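Local coordinates for 4-alpha-glucanotransferase (Corynebacterium glutamicum, PDB 5B68), which is an amylomaltase of the 4-alpha-glucanotransferase family, built around a TIM-type barrel with a beta-sandwich domain toward its N-terminus, at residues I253-L263 and A299-R309; F198-A209 and A370-M379. One frame throughout, in Å; residues are numbered along the deposited sequence.

Contact 1: residues I253-L263 and A299-R309; sequences IPEFNQLEIDL and AIFEMPRSSER
Glu255 and Arg309 reach for each other from opposite directions and meet side-on, a textbook case of a paired carboxylate and guanidinium. Arg309 NE donates to Glu255 OE2 over 2.9 Å at a nearly straight 170°, and Arg309 NH2 donates to Glu255 OE1 over 3.0 Å. Both oxygens offer their syn lone pairs, and the two flat groups lie only 10° from coplanar, so the twin bonds fix the rotation of each. Glu255 gets there by folding at its second torsion (chi2 71°), which swings the carboxylate toward the arginine. The Pro254 and Arg309 side chains cross at about a right angle, with Pro254 CG 3.6 Å above the centre of one guanidinium face. Two waters also donate to the carboxylate: one, held weakly by OE1, links it to Arg305 NH1, while the other joins OE2 to Ser306 N. Arg305 NH2 has its salt bridge with Glu310. This buried acid is therefore well supplied with donors, which would be expected to stabilise its negative charge.

Beside this polar cluster the contact turns apolar. Ile300 spreads its branches among four residues: CD1 meets Ile253 CD1 at 3.7 Å and comes to the edge of the Phe256 ring, CG2 packs on Glu255 CB, and CG1 faces Leu259 CD1. The other methyl of Leu259, CD2, touches Met303 CE at 3.7 Å, the two side chains crossing about perpendicularly. Bends at chi2 and chi3 curl Met303 so that its SD sits 3.4 Å from Gln258 O.

The 3-10 turn 254-258, just ahead of helix 261-277, thus packs against the end of helix 286-301, the start of helix 307-338 and the link between them. Phe256 and Leu259 also lean on Ile267 of helix 261-277, while from helix 349-376 Glu365 forms a salt bridge with Arg309 NH1 and Trp361 touches Arg309.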
loop_
_atom_site.group_PDB
_atom_site.type_symbol
_atom_site.label_atom_id
_atom_site.label_comp_id
_atom_site.label_asym_id
_atom_site.label_seq_id
_atom_site.Cartn_x
_atom_site.Cartn_y
_atom_site.Cartn_z
ATOM N N ILE A 253 19.059 1.466 20.039
ATOM C CA ILE A 253 19.259 0.031 20.094
ATOM C C ILE A 253 19.913 -0.303 21.471
ATOM O O ILE A 253 20.946 0.277 21.790
ATOM C CB ILE A 253 20.136 -0.471 18.933
ATOM C CG1 ILE A 253 19.614 -0.092 17.531
ATOM C CG2 ILE A 253 20.305 -1.991 19.061
ATOM C CD1 ILE A 253 20.661 -0.140 16.416
ATOM N N PRO A 254 19.361 -1.225 22.264
ATOM C CA PRO A 254 19.983 -1.458 23.571
ATOM C C PRO A 254 21.495 -1.780 23.496
ATOM O O PRO A 254 22.248 -1.298 24.336
ATOM C CB PRO A 254 19.215 -2.659 24.123
ATOM C CG PRO A 254 17.830 -2.438 23.584
ATOM C CD PRO A 254 18.052 -1.925 22.182
ATOM N N GLU A 255 21.922 -2.489 22.467
ATOM C CA GLU A 255 23.338 -2.905 22.364
ATOM C C GLU A 255 24.259 -1.739 21.952
ATOM O O GLU A 255 25.501 -1.858 22.069
ATOM C CB GLU A 255 23.519 -4.099 21.402
ATOM C CG GLU A 255 23.010 -5.456 21.918
ATOM C CD GLU A 255 21.494 -5.522 21.964
ATOM O OE1 GLU A 255 20.868 -4.877 21.078
ATOM O OE2 GLU A 255 20.906 -6.153 22.868
ATOM N N PHE A 256 23.687 -0.619 21.477
ATOM C CA PHE A 256 24.438 0.605 21.177
ATOM C C PHE A 256 25.314 0.999 22.373
ATOM O O PHE A 256 26.491 1.413 22.223
ATOM C CB PHE A 256 23.491 1.773 20.888
ATOM C CG PHE A 256 24.189 3.094 20.688
ATOM C CD1 PHE A 256 24.690 3.430 19.461
ATOM C CD2 PHE A 256 24.338 3.980 21.744
ATOM C CE1 PHE A 256 25.344 4.634 19.276
ATOM C CE2 PHE A 256 24.991 5.188 21.563
ATOM C CZ PHE A 256 25.499 5.505 20.330
ATOM N N ASN A 257 24.737 0.807 23.549
ATOM C CA ASN A 257 25.362 1.223 24.784
ATOM C C ASN A 257 26.544 0.361 25.176
ATOM O O ASN A 257 27.260 0.723 26.091
ATOM C CB ASN A 257 24.312 1.263 25.884
ATOM C CG ASN A 257 23.158 2.189 25.509
ATOM O OD1 ASN A 257 23.400 3.356 25.238
ATOM N ND2 ASN A 257 21.932 1.648 25.362
ATOM N N GLN A 258 26.748 -0.765 24.483
ATOM C CA GLN A 258 27.904 -1.615 24.703
ATOM C C GLN A 258 29.067 -1.199 23.853
ATOM O O GLN A 258 30.168 -1.718 24.018
ATOM C CB GLN A 258 27.537 -3.107 24.430
ATOM C CG GLN A 258 26.582 -3.721 25.458
ATOM C CD GLN A 258 25.920 -5.014 24.957
ATOM O OE1 GLN A 258 26.573 -5.837 24.308
ATOM N NE2 GLN A 258 24.628 -5.214 25.276
ATOM N N LEU A 259 28.889 -0.271 22.927
ATOM C CA LEU A 259 30.014 0.159 22.128
ATOM C C LEU A 259 30.950 0.938 23.050
ATOM O O LEU A 259 30.509 1.538 24.065
ATOM C CB LEU A 259 29.591 1.036 20.957
ATOM C CG LEU A 259 28.761 0.395 19.810
ATOM C CD1 LEU A 259 28.456 1.401 18.721
ATOM C CD2 LEU A 259 29.480 -0.826 19.200
ATOM N N GLU A 260 32.236 0.905 22.704
ATOM C CA GLU A 260 33.227 1.735 23.377
ATOM C C GLU A 260 32.975 3.217 23.133
ATOM O O GLU A 260 32.463 3.649 22.059
ATOM C CB GLU A 260 34.612 1.373 22.887
ATOM C CG GLU A 260 35.054 -0.004 23.331
ATOM C CD GLU A 260 36.528 -0.179 23.095
ATOM O OE1 GLU A 260 37.007 0.349 22.059
ATOM O OE2 GLU A 260 37.198 -0.799 23.954
ATOM N N ILE A 261 33.394 4.001 24.126
ATOM C CA ILE A 261 33.040 5.396 24.169
ATOM C C ILE A 261 33.659 6.170 23.025
ATOM O O ILE A 261 33.079 7.115 22.554
ATOM C CB ILE A 261 33.264 6.059 25.547
ATOM C CG1 ILE A 261 32.692 7.513 25.554
ATOM C CG2 ILE A 261 34.735 6.090 25.907
ATOM C CD1 ILE A 261 32.471 8.120 26.931
ATOM N N ASP A 262 34.836 5.775 22.573
ATOM C CA ASP A 262 35.486 6.537 21.502
ATOM C C ASP A 262 34.737 6.337 20.166
ATOM O O ASP A 262 34.668 7.233 19.339
ATOM C CB ASP A 262 36.984 6.195 21.385
ATOM C CG ASP A 262 37.270 4.706 21.495
ATOM O OD1 ASP A 262 36.741 3.992 22.408
ATOM O OD2 ASP A 262 38.089 4.257 20.671
ATOM N N LEU A 263 34.181 5.146 19.986
ATOM C CA LEU A 263 33.307 4.866 18.843
ATOM C C LEU A 263 31.974 5.612 19.018
ATOM O O LEU A 263 31.489 6.245 18.043
ATOM C CB LEU A 263 33.073 3.358 18.671
ATOM C CG LEU A 263 32.365 2.895 17.392
ATOM C CD1 LEU A 263 32.895 3.502 16.089
ATOM C CD2 LEU A 263 32.462 1.374 17.345
ATOM N N ALA A 299 28.806 -2.070 13.209
ATOM C CA ALA A 299 29.469 -2.135 14.521
ATOM C C ALA A 299 28.605 -2.658 15.658
ATOM O O ALA A 299 29.047 -3.439 16.496
ATOM C CB ALA A 299 30.091 -0.780 14.861
ATOM N N ILE A 300 27.335 -2.256 15.735
ATOM C CA ILE A 300 26.560 -2.725 16.885
ATOM C C ILE A 300 26.258 -4.218 16.737
ATOM O O ILE A 300 25.984 -4.907 17.736
ATOM C CB ILE A 300 25.220 -1.950 16.966
ATOM C CG1 ILE A 300 25.475 -0.448 17.229
ATOM C CG2 ILE A 300 24.299 -2.529 18.036
ATOM C CD1 ILE A 300 24.335 0.467 16.829
ATOM N N PHE A 301 26.223 -4.694 15.474
ATOM C CA PHE A 301 25.896 -6.107 15.202
ATOM C C PHE A 301 26.885 -7.042 15.895
ATOM O O PHE A 301 26.512 -8.174 16.306
ATOM C CB PHE A 301 25.891 -6.365 13.725
ATOM C CG PHE A 301 25.552 -7.806 13.334
ATOM C CD1 PHE A 301 24.322 -8.374 13.673
ATOM C CD2 PHE A 301 26.459 -8.568 12.583
ATOM C CE1 PHE A 301 24.013 -9.667 13.281
ATOM C CE2 PHE A 301 26.143 -9.866 12.173
ATOM C CZ PHE A 301 24.925 -10.411 12.513
ATOM N N GLU A 302 28.132 -6.566 16.028
ATOM C CA GLU A 302 29.181 -7.320 16.779
ATOM C C GLU A 302 28.954 -7.457 18.274
ATOM O O GLU A 302 29.597 -8.284 18.912
ATOM C CB GLU A 302 30.552 -6.688 16.581
ATOM C CG GLU A 302 31.080 -6.636 15.168
ATOM C CD GLU A 302 31.196 -8.000 14.486
ATOM O OE1 GLU A 302 30.777 -8.100 13.312
ATOM O OE2 GLU A 302 31.695 -8.971 15.117
ATOM N N MET A 303 28.108 -6.621 18.873
ATOM C CA MET A 303 27.946 -6.637 20.316
ATOM C C MET A 303 27.135 -7.825 20.729
ATOM O O MET A 303 26.193 -8.187 20.032
ATOM C CB MET A 303 27.209 -5.392 20.811
ATOM C CG MET A 303 27.921 -4.081 20.579
ATOM S SD MET A 303 29.501 -3.990 21.519
ATOM C CE MET A 303 30.584 -4.232 20.133
ATOM N N PRO A 304 27.486 -8.436 21.864
ATOM C CA PRO A 304 26.799 -9.639 22.310
ATOM C C PRO A 304 25.513 -9.290 22.992
ATOM O O PRO A 304 25.444 -8.310 23.747
ATOM C CB PRO A 304 27.797 -10.279 23.297
ATOM C CG PRO A 304 28.571 -9.113 23.821
ATOM C CD PRO A 304 28.702 -8.175 22.662
ATOM N N ARG A 305 24.491 -10.095 22.746
ATOM C CA ARG A 305 23.188 -9.862 23.350
ATOM C C ARG A 305 23.040 -10.602 24.638
ATOM O O ARG A 305 23.592 -11.672 24.809
ATOM C CB ARG A 305 22.071 -10.306 22.370
ATOM C CG ARG A 305 21.720 -9.258 21.318
ATOM C CD ARG A 305 20.566 -9.743 20.437
ATOM N NE ARG A 305 21.058 -10.856 19.674
ATOM C CZ ARG A 305 21.903 -10.777 18.647
ATOM N NH1 ARG A 305 22.275 -9.616 18.149
ATOM N NH2 ARG A 305 22.319 -11.897 18.069
ATOM N N SER A 306 22.296 -10.020 25.554
ATOM C CA SER A 306 21.897 -10.723 26.744
ATOM C C SER A 306 21.003 -11.842 26.321
ATOM O O SER A 306 20.452 -11.838 25.225
ATOM C CB SER A 306 21.129 -9.808 27.678
ATOM O OG SER A 306 19.875 -9.506 27.107
ATOM N N SER A 307 20.818 -12.808 27.199
ATOM C CA SER A 307 20.060 -13.978 26.813
ATOM C C SER A 307 18.577 -13.648 26.614
ATOM O O SER A 307 17.934 -14.302 25.805
ATOM C CB SER A 307 20.251 -15.084 27.839
ATOM O OG SER A 307 19.606 -14.684 29.021
ATOM N N GLU A 308 18.026 -12.650 27.318
ATOM C CA GLU A 308 16.619 -12.275 27.087
ATOM C C GLU A 308 16.512 -11.685 25.667
ATOM O O GLU A 308 15.671 -12.108 24.877
ATOM C CB GLU A 308 16.065 -11.312 28.136
ATOM C CG GLU A 308 14.570 -11.021 27.915
ATOM C CD GLU A 308 13.871 -10.333 29.085
ATOM O OE1 GLU A 308 12.637 -10.516 29.248
ATOM O OE2 GLU A 308 14.540 -9.599 29.836
ATOM N N ARG A 309 17.439 -10.794 25.346
ATOM C CA ARG A 309 17.522 -10.162 24.013
ATOM C C ARG A 309 17.745 -11.182 22.901
ATOM O O ARG A 309 17.065 -11.126 21.871
ATOM C CB ARG A 309 18.635 -9.111 23.951
ATOM C CG ARG A 309 18.376 -7.897 24.811
ATOM C CD ARG A 309 17.432 -6.936 24.182
ATOM N NE ARG A 309 18.049 -6.298 23.012
ATOM C CZ ARG A 309 17.330 -5.656 22.096
ATOM N NH1 ARG A 309 16.019 -5.550 22.272
ATOM N NH2 ARG A 309 17.892 -5.117 21.035
HETATM O O HOH W 1 21.538 -6.716 19.073
HETATM O O HOH W 2 22.240 -7.202 25.077
#

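Contact 2: residues F198-A209 and A370-M379; sequences FNDLGNLASVVA and AQKRAVDAGM
Arg373 lies along the flank of helix 198-209, and its path shows how a long side chain can cover a neighbouring helix. It starts close in, with CB 4.0 Å from Gly202 O, and CD stays beside the same carbonyl. NE passes 3.9 Å from Gly202 C, and bends at chi2 and chi3 lay the guanidinium over the backbone, with Asn203 CA 3.5 Å above one face and offset toward its rim. NH1 also touches Asn203 CB, and the Asn203 side chain runs alongside in the same direction, its amide plane 15° from the guanidinium. A water in the guanidinium plane accepts from NH1 and donates to Asn199 O. NH2 ends near Ser206 OG, at an angle too poor for a hydrogen bond; that hydroxyl instead donates to Asn203 O, 2.8 Å away, within its own helix.

Beneath the arginine small residues let the helices run close: the axes of 198-209 and 370-376 approach to 7.9 Å and run nearly parallel, 7° apart. Ala370 CB sits against Gly202 N, and the methyls of Ala205 and Ala374 press together, CB to CB, at 3.5 Å, tighter than usual. Farther on, Ala377 CB rests on Ser206 and Ala209. A Schellman motif at Gly378 ends the second helix, and Met379 extends its CE to Ala205 O and Val208 CG2.

Helix 198-209 and the end of helix 349-376 are neighbours on the outside of the barrel. Leu201 and Ala205 pack on strand 215-218 and Val208 on strand 177-182, while Gln371 bonds to Ile383 N in strand 382-387.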
loop_
_atom_site.group_PDB
_atom_site.type_symbol
_atom_site.label_atom_id
_atom_site.label_comp_id
_atom_site.label_asym_id
_atom_site.label_seq_id
_atom_site.Cartn_x
_atom_site.Cartn_y
_atom_site.Cartn_z
ATOM N N PHE A 198 12.161 6.005 13.460
ATOM C CA PHE A 198 11.056 5.352 14.250
ATOM C C PHE A 198 10.842 6.064 15.584
ATOM O O PHE A 198 9.750 6.036 16.156
ATOM C CB PHE A 198 11.330 3.833 14.549
ATOM C CG PHE A 198 11.480 2.989 13.293
ATOM C CD1 PHE A 198 10.454 2.891 12.383
ATOM C CD2 PHE A 198 12.608 2.217 13.101
ATOM C CE1 PHE A 198 10.556 2.066 11.271
ATOM C CE2 PHE A 198 12.719 1.380 12.000
ATOM C CZ PHE A 198 11.708 1.350 11.055
ATOM N N ASN A 199 11.907 6.637 16.162
ATOM C CA ASN A 199 11.737 7.397 17.371
ATOM C C ASN A 199 10.866 8.590 17.143
ATOM O O ASN A 199 9.907 8.832 17.875
ATOM C CB ASN A 199 13.109 7.824 17.936
ATOM C CG ASN A 199 13.002 8.503 19.285
ATOM O OD1 ASN A 199 12.445 9.580 19.400
ATOM N ND2 ASN A 199 13.535 7.864 20.311
ATOM N N ASP A 200 11.200 9.316 16.081
ATOM C CA ASP A 200 10.380 10.432 15.664
ATOM C C ASP A 200 8.915 10.085 15.423
ATOM O O ASP A 200 8.034 10.888 15.720
ATOM C CB ASP A 200 10.924 11.141 14.426
ATOM C CG ASP A 200 12.356 11.655 14.619
ATOM O OD1 ASP A 200 12.589 12.299 15.622
ATOM O OD2 ASP A 200 13.224 11.451 13.719
ATOM N N LEU A 201 8.685 8.920 14.834
ATOM C CA LEU A 201 7.319 8.394 14.603
ATOM C C LEU A 201 6.531 8.343 15.896
ATOM O O LEU A 201 5.369 8.845 16.016
ATOM C CB LEU A 201 7.383 7.018 13.930
ATOM C CG LEU A 201 6.056 6.300 13.659
ATOM C CD1 LEU A 201 5.233 7.151 12.736
ATOM C CD2 LEU A 201 6.338 4.944 13.060
ATOM N N GLY A 202 7.094 7.680 16.888
ATOM C CA GLY A 202 6.424 7.557 18.164
ATOM C C GLY A 202 6.263 8.886 18.931
ATOM O O GLY A 202 5.229 9.139 19.522
ATOM N N ASN A 203 7.259 9.752 18.806
ATOM C CA ASN A 203 7.293 11.076 19.425
ATOM C C ASN A 203 6.166 11.920 18.818
ATOM O O ASN A 203 5.339 12.441 19.562
ATOM C CB ASN A 203 8.667 11.727 19.144
ATOM C CG ASN A 203 8.891 13.035 19.935
ATOM O OD1 ASN A 203 7.996 13.519 20.675
ATOM N ND2 ASN A 203 10.069 13.640 19.726
ATOM N N LEU A 204 6.145 12.006 17.491
ATOM C CA LEU A 204 5.111 12.770 16.757
ATOM C C LEU A 204 3.740 12.225 17.152
ATOM O O LEU A 204 2.817 13.030 17.414
ATOM C CB LEU A 204 5.302 12.745 15.285
ATOM C CG LEU A 204 4.358 13.530 14.386
ATOM C CD1 LEU A 204 4.322 14.984 14.770
ATOM C CD2 LEU A 204 4.694 13.311 12.947
ATOM N N ALA A 205 3.559 10.910 17.190
ATOM C CA ALA A 205 2.230 10.363 17.545
ATOM C C ALA A 205 1.819 10.839 18.903
ATOM O O ALA A 205 0.659 11.308 19.079
ATOM C CB ALA A 205 2.192 8.833 17.531
ATOM N N SER A 206 2.778 10.821 19.833
ATOM C CA SER A 206 2.429 11.171 21.224
ATOM C C SER A 206 2.069 12.661 21.274
ATOM O O SER A 206 1.171 13.041 22.015
ATOM C CB SER A 206 3.491 10.761 22.255
ATOM O OG SER A 206 4.606 11.594 22.083
ATOM N N VAL A 207 2.729 13.495 20.486
ATOM C CA VAL A 207 2.452 14.938 20.499
ATOM C C VAL A 207 1.091 15.253 19.928
ATOM O O VAL A 207 0.311 15.952 20.519
ATOM C CB VAL A 207 3.520 15.693 19.677
ATOM C CG1 VAL A 207 3.088 17.119 19.330
ATOM C CG2 VAL A 207 4.841 15.706 20.389
ATOM N N VAL A 208 0.762 14.717 18.767
ATOM C CA VAL A 208 -0.521 15.132 18.119
ATOM C C VAL A 208 -1.651 14.485 18.878
ATOM O O VAL A 208 -2.767 14.980 18.829
ATOM C CB VAL A 208 -0.571 14.831 16.624
ATOM C CG1 VAL A 208 0.507 15.580 15.873
ATOM C CG2 VAL A 208 -0.417 13.340 16.357
ATOM N N ALA A 209 -1.387 13.393 19.611
ATOM C CA ALA A 209 -2.417 12.761 20.404
ATOM C C ALA A 209 -2.884 13.695 21.555
ATOM O O ALA A 209 -3.997 13.570 22.025
ATOM C CB ALA A 209 -1.877 11.481 21.007
ATOM N N ALA A 370 7.072 2.491 18.837
ATOM C CA ALA A 370 6.348 3.670 18.338
ATOM C C ALA A 370 4.841 3.481 18.521
ATOM O O ALA A 370 4.127 4.425 18.940
ATOM C CB ALA A 370 6.649 3.992 16.899
ATOM N N GLN A 371 4.317 2.328 18.134
ATOM C CA GLN A 371 2.885 2.081 18.257
ATOM C C GLN A 371 2.477 2.100 19.717
ATOM O O GLN A 371 1.433 2.568 20.059
ATOM C CB GLN A 371 2.462 0.768 17.589
ATOM C CG GLN A 371 1.045 0.327 17.906
ATOM C CD GLN A 371 -0.008 1.152 17.206
ATOM O OE1 GLN A 371 0.282 2.188 16.665
ATOM N NE2 GLN A 371 -1.229 0.699 17.246
ATOM N N LYS A 372 3.318 1.556 20.570
ATOM C CA LYS A 372 3.007 1.563 21.991
ATOM C C LYS A 372 2.933 2.985 22.538
ATOM O O LYS A 372 2.091 3.308 23.322
ATOM C CB LYS A 372 4.048 0.770 22.767
ATOM C CG LYS A 372 3.760 0.605 24.237
ATOM C CD LYS A 372 4.754 -0.348 24.863
ATOM C CE LYS A 372 4.324 -0.760 26.247
ATOM N NZ LYS A 372 4.172 0.418 27.118
ATOM N N ARG A 373 3.834 3.823 22.073
ATOM C CA ARG A 373 3.831 5.203 22.477
ATOM C C ARG A 373 2.566 5.896 22.045
ATOM O O ARG A 373 1.970 6.633 22.789
ATOM C CB ARG A 373 4.963 5.903 21.777
ATOM C CG ARG A 373 6.244 5.930 22.550
ATOM C CD ARG A 373 6.435 7.341 23.038
ATOM N NE ARG A 373 7.598 7.985 22.474
ATOM C CZ ARG A 373 7.912 9.246 22.738
ATOM N NH1 ARG A 373 8.987 9.787 22.220
ATOM N NH2 ARG A 373 7.129 9.955 23.532
ATOM N N ALA A 374 2.173 5.637 20.811
ATOM C CA ALA A 374 0.963 6.251 20.281
ATOM C C ALA A 374 -0.270 5.865 21.080
ATOM O O ALA A 374 -1.104 6.683 21.431
ATOM C CB ALA A 374 0.789 5.904 18.829
ATOM N N VAL A 375 -0.411 4.582 21.378
ATOM C CA VAL A 375 -1.568 4.109 22.043
ATOM C C VAL A 375 -1.532 4.526 23.538
ATOM O O VAL A 375 -2.557 4.847 24.110
ATOM C CB VAL A 375 -1.614 2.581 21.956
ATOM C CG1 VAL A 375 -2.694 2.015 22.879
ATOM C CG2 VAL A 375 -1.940 2.175 20.531
ATOM N N ASP A 376 -0.364 4.517 24.159
ATOM C CA ASP A 376 -0.264 4.952 25.576
ATOM C C ASP A 376 -0.527 6.461 25.727
ATOM O O ASP A 376 -0.936 6.918 26.796
ATOM C CB ASP A 376 1.088 4.593 26.154
ATOM C CG ASP A 376 1.259 3.075 26.445
ATOM O OD1 ASP A 376 0.288 2.281 26.437
ATOM O OD2 ASP A 376 2.445 2.705 26.648
ATOM N N ALA A 377 -0.345 7.222 24.652
ATOM C CA ALA A 377 -0.730 8.608 24.598
ATOM C C ALA A 377 -2.209 8.865 24.415
ATOM O O ALA A 377 -2.613 10.018 24.390
ATOM C CB ALA A 377 0.048 9.312 23.529
ATOM N N GLY A 378 -2.998 7.836 24.242
ATOM C CA GLY A 378 -4.449 7.919 24.105
ATOM C C GLY A 378 -5.040 7.629 22.745
ATOM O O GLY A 378 -6.268 7.685 22.567
ATOM N N MET A 379 -4.220 7.349 21.742
ATOM C CA MET A 379 -4.787 7.067 20.432
ATOM C C MET A 379 -5.578 5.758 20.420
ATOM O O MET A 379 -5.085 4.733 20.832
ATOM C CB MET A 379 -3.689 6.994 19.378
ATOM C CG MET A 379 -2.985 8.297 19.095
ATOM S SD MET A 379 -2.127 8.275 17.520
ATOM C CE MET A 379 -1.996 10.023 17.176
HETATM O O HOH W 3 9.622 7.669 20.617
#

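Contacts 1 and 2 illustrate how one long helix can serve two separate junctions. Helix 349-376 contributes its C-terminal end to contact 2, whereas an earlier part of it faces contact 1; helix 307-338, which begins in contact 1, directly precedes it in the chain. Along the chain, contact 1 is nested within the loop closed by contact 2. Their centres are 26 Å apart and their nearest atoms about 8 Å, so they do not touch. The centre of contact 2, by the barrel strands, lies about 21 Å from the chain's centre, that of contact 1 about 34 Å. A glycerol, probably from crystallisation, lies about 4 Å from the Pro254 side chain in contact 1.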